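PDB 7CNE: sphingomyelinase C from Streptomyces griseocarneus, which is an enzyme of the DNase I-like endonuclease/exonuclease/phosphatase family, a sandwich of two beta sheets flanked by helices. Local coordinates for residues 272-277 with 281-286; 16-21 with 26-31; 130-135 with 175-180. All blocks are in the same frame, centred on the assembly; numbering follows the deposited sequence.

Contact 1. Residues 272-277 with 281-286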
loop_
_atom_site.group_PDB
_atom_site.type_symbol
_atom_site.label_atom_id
_atom_site.label_comp_id
_atom_site.label_asym_id
_atom_site.label_seq_id
_atom_site.Cartn_x
_atom_site.Cartn_y
_atom_site.Cartn_z
ATOM N N PRO A 272 7.867 9.744 20.851
ATOM C CA PRO A 272 7.787 8.418 21.467
ATOM C C PRO A 272 6.375 8.109 21.928
ATOM O O PRO A 272 5.616 8.993 22.337
ATOM C CB PRO A 272 8.755 8.511 22.656
ATOM C CG PRO A 272 8.928 9.979 22.904
ATOM C CD PRO A 272 8.846 10.607 21.535
ATOM N N TRP A 273 6.029 6.825 21.835
ATOM C CA TRP A 273 4.792 6.288 22.368
ATOM C C TRP A 273 5.121 4.933 22.969
ATOM O O TRP A 273 6.021 4.232 22.500
ATOM C CB TRP A 273 3.693 6.173 21.298
ATOM C CG TRP A 273 4.095 5.338 20.121
ATOM C CD1 TRP A 273 4.806 5.747 19.033
ATOM C CD2 TRP A 273 3.827 3.944 19.930
ATOM N NE1 TRP A 273 4.992 4.690 18.168
ATOM C CE2 TRP A 273 4.402 3.573 18.699
ATOM C CE3 TRP A 273 3.159 2.969 20.682
ATOM C CZ2 TRP A 273 4.326 2.271 18.200
ATOM C CZ3 TRP A 273 3.079 1.683 20.186
ATOM C CH2 TRP A 273 3.661 1.345 18.955
ATOM N N THR A 274 4.410 4.583 24.030
ATOM C CA THR A 274 4.775 3.433 24.834
ATOM C C THR A 274 3.565 2.540 25.039
ATOM O O THR A 274 2.443 3.022 25.227
ATOM C CB THR A 274 5.354 3.874 26.188
ATOM O OG1 THR A 274 6.489 4.723 25.959
ATOM C CG2 THR A 274 5.786 2.669 27.011
ATOM N N VAL A 275 3.802 1.234 24.971
ATOM C CA VAL A 275 2.778 0.236 25.225
ATOM C C VAL A 275 3.380 -0.816 26.146
ATOM O O VAL A 275 4.599 -0.898 26.322
ATOM C CB VAL A 275 2.255 -0.413 23.925
ATOM C CG1 VAL A 275 1.405 0.579 23.133
ATOM C CG2 VAL A 275 3.417 -0.916 23.096
ATOM N N SER A 276 2.503 -1.623 26.738
ATOM C CA SER A 276 2.887 -2.653 27.693
ATOM C C SER A 276 2.587 -4.027 27.113
ATOM O O SER A 276 1.531 -4.235 26.508
ATOM C CB SER A 276 2.142 -2.478 29.021
ATOM O OG SER A 276 2.314 -1.170 29.541
ATOM N N SER A 277 3.520 -4.961 27.295
ATOM C CA SER A 277 3.335 -6.324 26.805
ATOM C C SER A 277 4.035 -7.285 27.749
ATOM O O SER A 277 5.251 -7.183 27.942
ATOM C CB SER A 277 3.879 -6.485 25.384
ATOM O OG SER A 277 3.882 -7.852 25.004
ATOM N N ARG A 281 7.425 -2.674 29.402
ATOM C CA ARG A 281 7.105 -1.465 28.662
ATOM C C ARG A 281 8.024 -1.337 27.455
ATOM O O ARG A 281 9.230 -1.589 27.540
ATOM C CB ARG A 281 7.223 -0.231 29.559
ATOM C CG ARG A 281 6.400 -0.324 30.842
ATOM C CD ARG A 281 4.980 0.137 30.612
ATOM N NE ARG A 281 4.901 1.583 30.429
ATOM C CZ ARG A 281 3.787 2.235 30.108
ATOM N NH1 ARG A 281 2.653 1.568 29.925
ATOM N NH2 ARG A 281 3.809 3.555 29.958
ATOM N N TYR A 282 7.440 -0.960 26.322
ATOM C CA TYR A 282 8.168 -0.804 25.073
ATOM C C TYR A 282 7.853 0.566 24.493
ATOM O O TYR A 282 6.679 0.941 24.386
ATOM C CB TYR A 282 7.796 -1.908 24.075
ATOM C CG TYR A 282 8.187 -3.301 24.516
ATOM C CD1 TYR A 282 9.482 -3.771 24.331
ATOM C CD2 TYR A 282 7.259 -4.149 25.114
ATOM C CE1 TYR A 282 9.846 -5.051 24.733
ATOM C CE2 TYR A 282 7.612 -5.434 25.514
ATOM C CZ TYR A 282 8.907 -5.876 25.322
ATOM O OH TYR A 282 9.271 -7.144 25.721
ATOM N N THR A 283 8.893 1.314 24.131
ATOM C CA THR A 283 8.737 2.651 23.569
ATOM C C THR A 283 9.240 2.665 22.131
ATOM O O THR A 283 10.337 2.180 21.850
ATOM C CB THR A 283 9.480 3.697 24.409
ATOM O OG1 THR A 283 8.897 3.754 25.719
ATOM C CG2 THR A 283 9.366 5.075 23.760
ATOM N N TYR A 284 8.439 3.228 21.232
ATOM C CA TYR A 284 8.766 3.296 19.815
ATOM C C TYR A 284 8.765 4.746 19.352
ATOM O O TYR A 284 8.111 5.608 19.947
ATOM C CB TYR A 284 7.770 2.479 18.981
ATOM C CG TYR A 284 7.722 1.027 19.399
ATOM C CD1 TYR A 284 6.794 0.579 20.331
ATOM C CD2 TYR A 284 8.626 0.112 18.877
ATOM C CE1 TYR A 284 6.760 -0.761 20.729
ATOM C CE2 TYR A 284 8.598 -1.221 19.262
ATOM C CZ TYR A 284 7.664 -1.647 20.188
ATOM O OH TYR A 284 7.647 -2.970 20.562
ATOM N N THR A 285 9.508 5.008 18.272
ATOM C CA THR A 285 9.598 6.349 17.703
ATOM C C THR A 285 9.267 6.342 16.217
ATOM O O THR A 285 9.755 7.189 15.467
ATOM C CB THR A 285 10.982 6.964 17.935
ATOM O OG1 THR A 285 11.993 5.982 17.699
ATOM C CG2 THR A 285 11.111 7.511 19.368
ATOM N N ASP A 286 8.446 5.384 15.775
ATOM C CA ASP A 286 7.931 5.363 14.411
ATOM C C ASP A 286 6.460 4.992 14.447
ATOM O O ASP A 286 6.003 4.312 15.371
ATOM C CB ASP A 286 8.677 4.372 13.509
ATOM C CG ASP A 286 10.158 4.664 13.433
ATOM O OD1 ASP A 286 10.894 4.199 14.327
ATOM O OD2 ASP A 286 10.577 5.368 12.489
#
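Trp273 and Tyr284 face each other across a beta hairpin whose antiparallel strands are 273-276 and 281-284. They form a hydrogen-bonded pair, with Tyr284 N giving to Trp273 O at 2.9 Å and Trp273 N to Tyr284 O in return. Val275 and Tyr282 repeat this two-bond ring two residues along. Between them Thr274 and Thr283 make a non-hydrogen-bonded pair, and their OG1 atoms are joined instead by a hydroxyl-to-hydroxyl hydrogen bond of 2.6 Å.

The face bearing Trp273, Val275, Tyr282 and Tyr284 is the aromatic one. Tyr284 CB rests over one face of the indole, and Tyr284 CD1 comes within 3.5 Å of Trp273 CH2; the two ring planes are inclined at 32°, an oblique pair. The indole reaches across because Trp273 CG stands between its backbone N and carbonyl carbon (chi1 57°). Val275 CG2 meets the Tyr284 ring at its edge.

On the other face the Arg281 chain bends at both chi2 and chi3, which brings one face of the guanidinium onto Thr274 CG2. Arg281 NH1 then gives to Ser276 OG at 2.8 Å, close to the guanidinium plane.

Farther out, Ile233 of helix 232-237 packs on both Trp273 and Tyr284, while Ser232 OG bonds to Thr285 N and Asp286 OD1 just past the strand end. These bonds probably help position Asp286, whose O lies in the indole plane and accepts from Trp273 NE1 at 3.0 Å, although the donor stands 41° out of the carbonyl plane.

Contact 2. Residues 16-21 with 26-31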
loop_
_atom_site.group_PDB
_atom_site.type_symbol
_atom_site.label_atom_id
_atom_site.label_comp_id
_atom_site.label_asym_id
_atom_site.label_seq_id
_atom_site.Cartn_x
_atom_site.Cartn_y
_atom_site.Cartn_z
ATOM N N ASN A 16 2.402 1.755 4.475
ATOM C CA ASN A 16 1.938 0.589 5.218
ATOM C C ASN A 16 1.781 1.006 6.678
ATOM O O ASN A 16 2.774 1.289 7.351
ATOM C CB ASN A 16 2.925 -0.565 5.062
ATOM C CG ASN A 16 2.464 -1.843 5.762
ATOM O OD1 ASN A 16 1.917 -1.797 6.866
ATOM N ND2 ASN A 16 2.706 -2.994 5.127
ATOM N N THR A 17 0.539 1.012 7.171
ATOM C CA THR A 17 0.202 1.596 8.468
ATOM C C THR A 17 0.380 0.655 9.652
ATOM O O THR A 17 0.326 1.126 10.789
ATOM C CB THR A 17 -1.248 2.081 8.486
ATOM O OG1 THR A 17 -2.123 0.950 8.358
ATOM C CG2 THR A 17 -1.508 3.082 7.360
ATOM N N PHE A 18 0.538 -0.650 9.428
ATOM C CA PHE A 18 0.679 -1.620 10.519
ATOM C C PHE A 18 -0.424 -1.449 11.573
ATOM O O PHE A 18 -0.169 -1.343 12.778
ATOM C CB PHE A 18 2.070 -1.520 11.152
ATOM C CG PHE A 18 2.367 -2.608 12.148
ATOM C CD1 PHE A 18 2.202 -3.941 11.803
ATOM C CD2 PHE A 18 2.808 -2.297 13.426
ATOM C CE1 PHE A 18 2.478 -4.949 12.715
ATOM C CE2 PHE A 18 3.092 -3.304 14.345
ATOM C CZ PHE A 18 2.920 -4.628 13.990
ATOM N N LEU A 19 -1.671 -1.401 11.108
ATOM C CA LEU A 19 -2.812 -1.281 12.016
ATOM C C LEU A 19 -3.530 -2.625 12.107
ATOM O O LEU A 19 -4.628 -2.826 11.577
ATOM C CB LEU A 19 -3.753 -0.174 11.553
ATOM C CG LEU A 19 -3.193 1.245 11.648
ATOM C CD1 LEU A 19 -4.179 2.209 10.991
ATOM C CD2 LEU A 19 -2.909 1.626 13.103
ATOM N N MET A 20 -2.875 -3.555 12.802
ATOM C CA MET A 20 -3.462 -4.866 13.013
ATOM C C MET A 20 -4.706 -4.744 13.884
ATOM O O MET A 20 -4.872 -3.787 14.653
ATOM C CB MET A 20 -2.449 -5.811 13.658
ATOM C CG MET A 20 -1.158 -5.955 12.851
ATOM S SD MET A 20 -0.404 -7.603 12.877
ATOM C CE MET A 20 -1.364 -8.421 11.605
ATOM N N SER A 21 -5.590 -5.723 13.745
ATOM C CA SER A 21 -6.824 -5.761 14.523
ATOM C C SER A 21 -6.536 -5.616 16.012
ATOM O O SER A 21 -5.644 -6.281 16.555
ATOM C CB SER A 21 -7.554 -7.079 14.238
ATOM O OG SER A 21 -8.293 -7.513 15.366
ATOM N N PRO A 26 -4.224 -6.116 21.221
ATOM C CA PRO A 26 -4.672 -4.894 21.908
ATOM C C PRO A 26 -3.557 -3.926 22.275
ATOM O O PRO A 26 -3.863 -2.775 22.624
ATOM C CB PRO A 26 -5.378 -5.435 23.163
ATOM C CG PRO A 26 -4.839 -6.801 23.359
ATOM C CD PRO A 26 -4.506 -7.338 21.997
ATOM N N ASN A 27 -2.288 -4.322 22.188
ATOM C CA ASN A 27 -1.201 -3.510 22.725
ATOM C C ASN A 27 -0.223 -3.026 21.655
ATOM O O ASN A 27 0.962 -2.836 21.941
ATOM C CB ASN A 27 -0.462 -4.285 23.814
ATOM C CG ASN A 27 -1.373 -4.644 24.971
ATOM O OD1 ASN A 27 -2.024 -3.773 25.546
ATOM N ND2 ASN A 27 -1.453 -5.928 25.296
ATOM N N TRP A 28 -0.688 -2.782 20.428
ATOM C CA TRP A 28 0.206 -2.290 19.381
ATOM C C TRP A 28 0.005 -0.803 19.081
ATOM O O TRP A 28 0.481 -0.311 18.046
ATOM C CB TRP A 28 0.067 -3.130 18.109
ATOM C CG TRP A 28 1.264 -4.021 17.882
ATOM C CD1 TRP A 28 1.261 -5.375 17.688
ATOM C CD2 TRP A 28 2.635 -3.618 17.858
ATOM N NE1 TRP A 28 2.547 -5.834 17.526
ATOM C CE2 TRP A 28 3.408 -4.774 17.628
ATOM C CE3 TRP A 28 3.287 -2.384 17.986
ATOM C CZ2 TRP A 28 4.798 -4.735 17.539
ATOM C CZ3 TRP A 28 4.665 -2.351 17.898
ATOM C CH2 TRP A 28 5.404 -3.522 17.675
ATOM N N GLY A 29 -0.664 -0.075 19.980
ATOM C CA GLY A 29 -0.824 1.364 19.845
ATOM C C GLY A 29 -1.607 1.805 18.626
ATOM O O GLY A 29 -1.376 2.909 18.117
ATOM N N GLN A 30 -2.562 0.985 18.161
ATOM C CA GLN A 30 -3.171 1.232 16.853
ATOM C C GLN A 30 -3.981 2.526 16.833
ATOM O O GLN A 30 -3.908 3.284 15.864
ATOM C CB GLN A 30 -4.062 0.058 16.430
ATOM C CG GLN A 30 -3.311 -1.237 16.080
ATOM C CD GLN A 30 -3.195 -2.189 17.262
ATOM O OE1 GLN A 30 -2.863 -1.775 18.371
ATOM N NE2 GLN A 30 -3.477 -3.476 17.026
ATOM N N GLU A 31 -4.790 2.780 17.866
ATOM C CA GLU A 31 -5.596 3.998 17.861
ATOM C C GLU A 31 -4.711 5.232 17.961
ATOM O O GLU A 31 -4.941 6.224 17.261
ATOM C CB GLU A 31 -6.621 3.968 18.996
ATOM C CG GLU A 31 -7.784 3.010 18.751
ATOM C CD GLU A 31 -8.842 3.557 17.781
ATOM O OE1 GLU A 31 -8.816 4.761 17.454
ATOM O OE2 GLU A 31 -9.713 2.775 17.349
#
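Phe18 drives its edge into the face of Trp28, and this is the tight part of the contact. Phe18 CE2 stands 3.5 Å above the indole plane, over its centre, with the two rings at 76° in a T-shaped (edge-to-face) pair. Phe18 CG is anti to its backbone N (chi1 -172°), which sends the ring across to the indole.

Next to it, Gln30 bends at chi2 and gives NE2 to Met20 O at 2.8 Å, approaching from well above the carbonyl plane; the same NE2 also bonds to Tyr25 O, while OE1 accepts weakly from Trp28 N. Leu19 CD2 packs alongside, 3.4 Å from Gln30 O.

Toward the loop the two segments part: Ser21 CA and Pro26 CA are 7.7 Å apart, and Pro26 is exposed. Behind the packed side, Asn16 OD1 accepts from Phe18 N in an Asx turn, and Arg33 NH2 bonds to both Phe18 O and Trp28 O. With Gly29 at the N-cap of helix 30-39, this is the strand-to-helix connection of a beta-alpha-beta unit made by strand 12-19, helix 30-39 and strand 48-54.

Contact 3. Residues 130-135 with 175-180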
loop_
_atom_site.group_PDB
_atom_site.type_symbol
_atom_site.label_atom_id
_atom_site.label_comp_id
_atom_site.label_asym_id
_atom_site.label_seq_id
_atom_site.Cartn_x
_atom_site.Cartn_y
_atom_site.Cartn_z
ATOM N N LYS A 130 -6.829 -10.515 0.713
ATOM C CA LYS A 130 -5.804 -9.656 0.136
ATOM C C LYS A 130 -6.093 -9.437 -1.344
ATOM O O LYS A 130 -6.546 -10.345 -2.046
ATOM C CB LYS A 130 -4.416 -10.278 0.330
ATOM C CG LYS A 130 -3.818 -10.083 1.733
ATOM C CD LYS A 130 -3.412 -8.623 1.934
ATOM C CE LYS A 130 -2.993 -8.350 3.368
ATOM N NZ LYS A 130 -1.567 -8.676 3.616
ATOM N N GLY A 131 -5.850 -8.219 -1.821
ATOM C CA GLY A 131 -6.188 -7.908 -3.192
ATOM C C GLY A 131 -5.780 -6.511 -3.590
ATOM O O GLY A 131 -4.835 -5.956 -3.018
ATOM N N PHE A 132 -6.469 -5.927 -4.567
ATOM C CA PHE A 132 -6.156 -4.566 -4.970
ATOM C C PHE A 132 -7.432 -3.770 -5.202
ATOM O O PHE A 132 -8.504 -4.325 -5.470
ATOM C CB PHE A 132 -5.239 -4.514 -6.219
ATOM C CG PHE A 132 -5.774 -5.217 -7.447
ATOM C CD1 PHE A 132 -5.505 -6.563 -7.672
ATOM C CD2 PHE A 132 -6.479 -4.518 -8.414
ATOM C CE1 PHE A 132 -5.964 -7.198 -8.814
ATOM C CE2 PHE A 132 -6.936 -5.161 -9.570
ATOM C CZ PHE A 132 -6.671 -6.501 -9.761
ATOM N N ALA A 133 -7.306 -2.459 -5.036
ATOM C CA ALA A 133 -8.356 -1.514 -5.368
ATOM C C ALA A 133 -7.996 -0.832 -6.677
ATOM O O ALA A 133 -6.834 -0.493 -6.906
ATOM C CB ALA A 133 -8.524 -0.462 -4.268
ATOM N N TYR A 134 -8.996 -0.627 -7.529
ATOM C CA TYR A 134 -8.833 0.090 -8.789
ATOM C C TYR A 134 -9.700 1.332 -8.740
ATOM O O TYR A 134 -10.917 1.222 -8.575
ATOM C CB TYR A 134 -9.243 -0.780 -9.975
ATOM C CG TYR A 134 -9.308 -0.059 -11.301
ATOM C CD1 TYR A 134 -8.147 0.381 -11.930
ATOM C CD2 TYR A 134 -10.525 0.140 -11.952
ATOM C CE1 TYR A 134 -8.188 1.013 -13.151
ATOM C CE2 TYR A 134 -10.578 0.793 -13.181
ATOM C CZ TYR A 134 -9.405 1.222 -13.770
ATOM O OH TYR A 134 -9.432 1.850 -14.995
ATOM N N VAL A 135 -9.091 2.508 -8.887
ATOM C CA VAL A 135 -9.849 3.752 -8.886
ATOM C C VAL A 135 -9.536 4.538 -10.148
ATOM O O VAL A 135 -8.393 4.560 -10.619
ATOM C CB VAL A 135 -9.589 4.617 -7.631
ATOM C CG1 VAL A 135 -9.906 3.826 -6.399
ATOM C CG2 VAL A 135 -8.165 5.143 -7.591
ATOM N N ASP A 175 -1.849 -6.737 -14.117
ATOM C CA ASP A 175 -1.598 -6.422 -15.522
ATOM C C ASP A 175 -2.751 -6.880 -16.410
ATOM O O ASP A 175 -3.212 -6.136 -17.289
ATOM C CB ASP A 175 -0.276 -7.063 -15.963
ATOM C CG ASP A 175 -0.037 -6.956 -17.466
ATOM O OD1 ASP A 175 -0.026 -5.827 -18.008
ATOM O OD2 ASP A 175 0.132 -8.020 -18.101
ATOM N N ALA A 176 -3.240 -8.103 -16.192
ATOM C CA ALA A 176 -4.320 -8.608 -17.034
ATOM C C ALA A 176 -5.605 -7.824 -16.797
ATOM O O ALA A 176 -6.339 -7.512 -17.746
ATOM C CB ALA A 176 -4.524 -10.103 -16.779
ATOM N N PHE A 177 -5.877 -7.476 -15.538
ATOM C CA PHE A 177 -7.032 -6.639 -15.219
ATOM C C PHE A 177 -6.956 -5.296 -15.945
ATOM O O PHE A 177 -7.940 -4.838 -16.541
ATOM C CB PHE A 177 -7.112 -6.444 -13.696
ATOM C CG PHE A 177 -8.179 -5.465 -13.256
ATOM C CD1 PHE A 177 -9.447 -5.909 -12.930
ATOM C CD2 PHE A 177 -7.903 -4.107 -13.163
ATOM C CE1 PHE A 177 -10.437 -5.017 -12.531
ATOM C CE2 PHE A 177 -8.889 -3.198 -12.767
ATOM C CZ PHE A 177 -10.154 -3.652 -12.446
ATOM N N LEU A 178 -5.791 -4.644 -15.902
ATOM C CA LEU A 178 -5.682 -3.322 -16.507
ATOM C C LEU A 178 -5.783 -3.401 -18.026
ATOM O O LEU A 178 -6.376 -2.523 -18.662
ATOM C CB LEU A 178 -4.369 -2.668 -16.086
ATOM C CG LEU A 178 -4.357 -2.287 -14.603
ATOM C CD1 LEU A 178 -2.950 -1.899 -14.189
ATOM C CD2 LEU A 178 -5.340 -1.136 -14.321
ATOM N N ASP A 179 -5.207 -4.447 -18.619
ATOM C CA ASP A 179 -5.272 -4.618 -20.068
ATOM C C ASP A 179 -6.714 -4.777 -20.545
ATOM O O ASP A 179 -7.127 -4.158 -21.538
ATOM C CB ASP A 179 -4.416 -5.822 -20.466
ATOM C CG ASP A 179 -4.292 -5.971 -21.966
ATOM O OD1 ASP A 179 -4.842 -6.947 -22.508
ATOM O OD2 ASP A 179 -3.684 -5.081 -22.602
ATOM N N ALA A 180 -7.500 -5.587 -19.831
ATOM C CA ALA A 180 -8.896 -5.822 -20.178
ATOM C C ALA A 180 -9.749 -4.568 -20.054
ATOM O O ALA A 180 -10.805 -4.489 -20.690
ATOM C CB ALA A 180 -9.469 -6.937 -19.298
#
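Strand 131-135, carrying Phe132 and Tyr134, runs alongside helix 175-180, which carries Phe177 and Leu178; the two axes approach to 11.3 Å and their directions differ by only 24°. No hydrogen bond crosses this gap, which is bridged by side chains, chiefly rings.

Phe177 touches both strand aromatics. Its first torsion (chi1 173°) swings CG to the far side from the backbone N, and the ring reaches the strand, meeting Phe132 over one face and Tyr134 at its edge. Phe132 presents its edge to that face of Phe177, with Phe132 CE2 3.9 Å from Phe177 CD2 and the planes at 77°. Phe177 in turn points its own edge at the face of Tyr134, where Phe177 CE2 lies 3.5 Å from Tyr134 CG, displaced toward the rim of the ring. One ring thus receives an edge and offers one, and the two T-shaped pairs form a small aromatic cluster. Leu178 adds a methyl beside it, Leu178 CD2 meeting Tyr134 CE1 at 3.8 Å. The phenol end of Tyr134 is held by a hydrogen bond between Tyr134 OH and His145 ND1.

Phe177 also touches Glu114 and Val116 on the neighbouring strand 110-117. On the other side of strand 131-139, Ala133 and Val135 touch Val104 of the second sheet, so helix 162-180 covers the outer face of its sheet, as in the layered alpha/beta sandwich of the DNase I-like fold.

In the fold
From the N terminus, contact 2 comes first, closing the short loop between strand 12-19 and helix 30-39. Contact 3 follows with a longer closure, bringing helix 162-180 back onto strand 131-139 after the chain has made strand 142-150. Contact 1 is last, a hairpin whose strands are joined by a short connection. The three lie in series, with none nested or crossing. Contacts 1 and 2 nevertheless meet in space: Tyr284 OH is 3.7 Å from Trp28 CH2, so the hairpin packs against the loop leading into helix 30-39. Contact 3 lies beyond the chain's centre, about 37 Å from contact 1 between centres, and belongs to the other large sheet from the one holding strand 12-19.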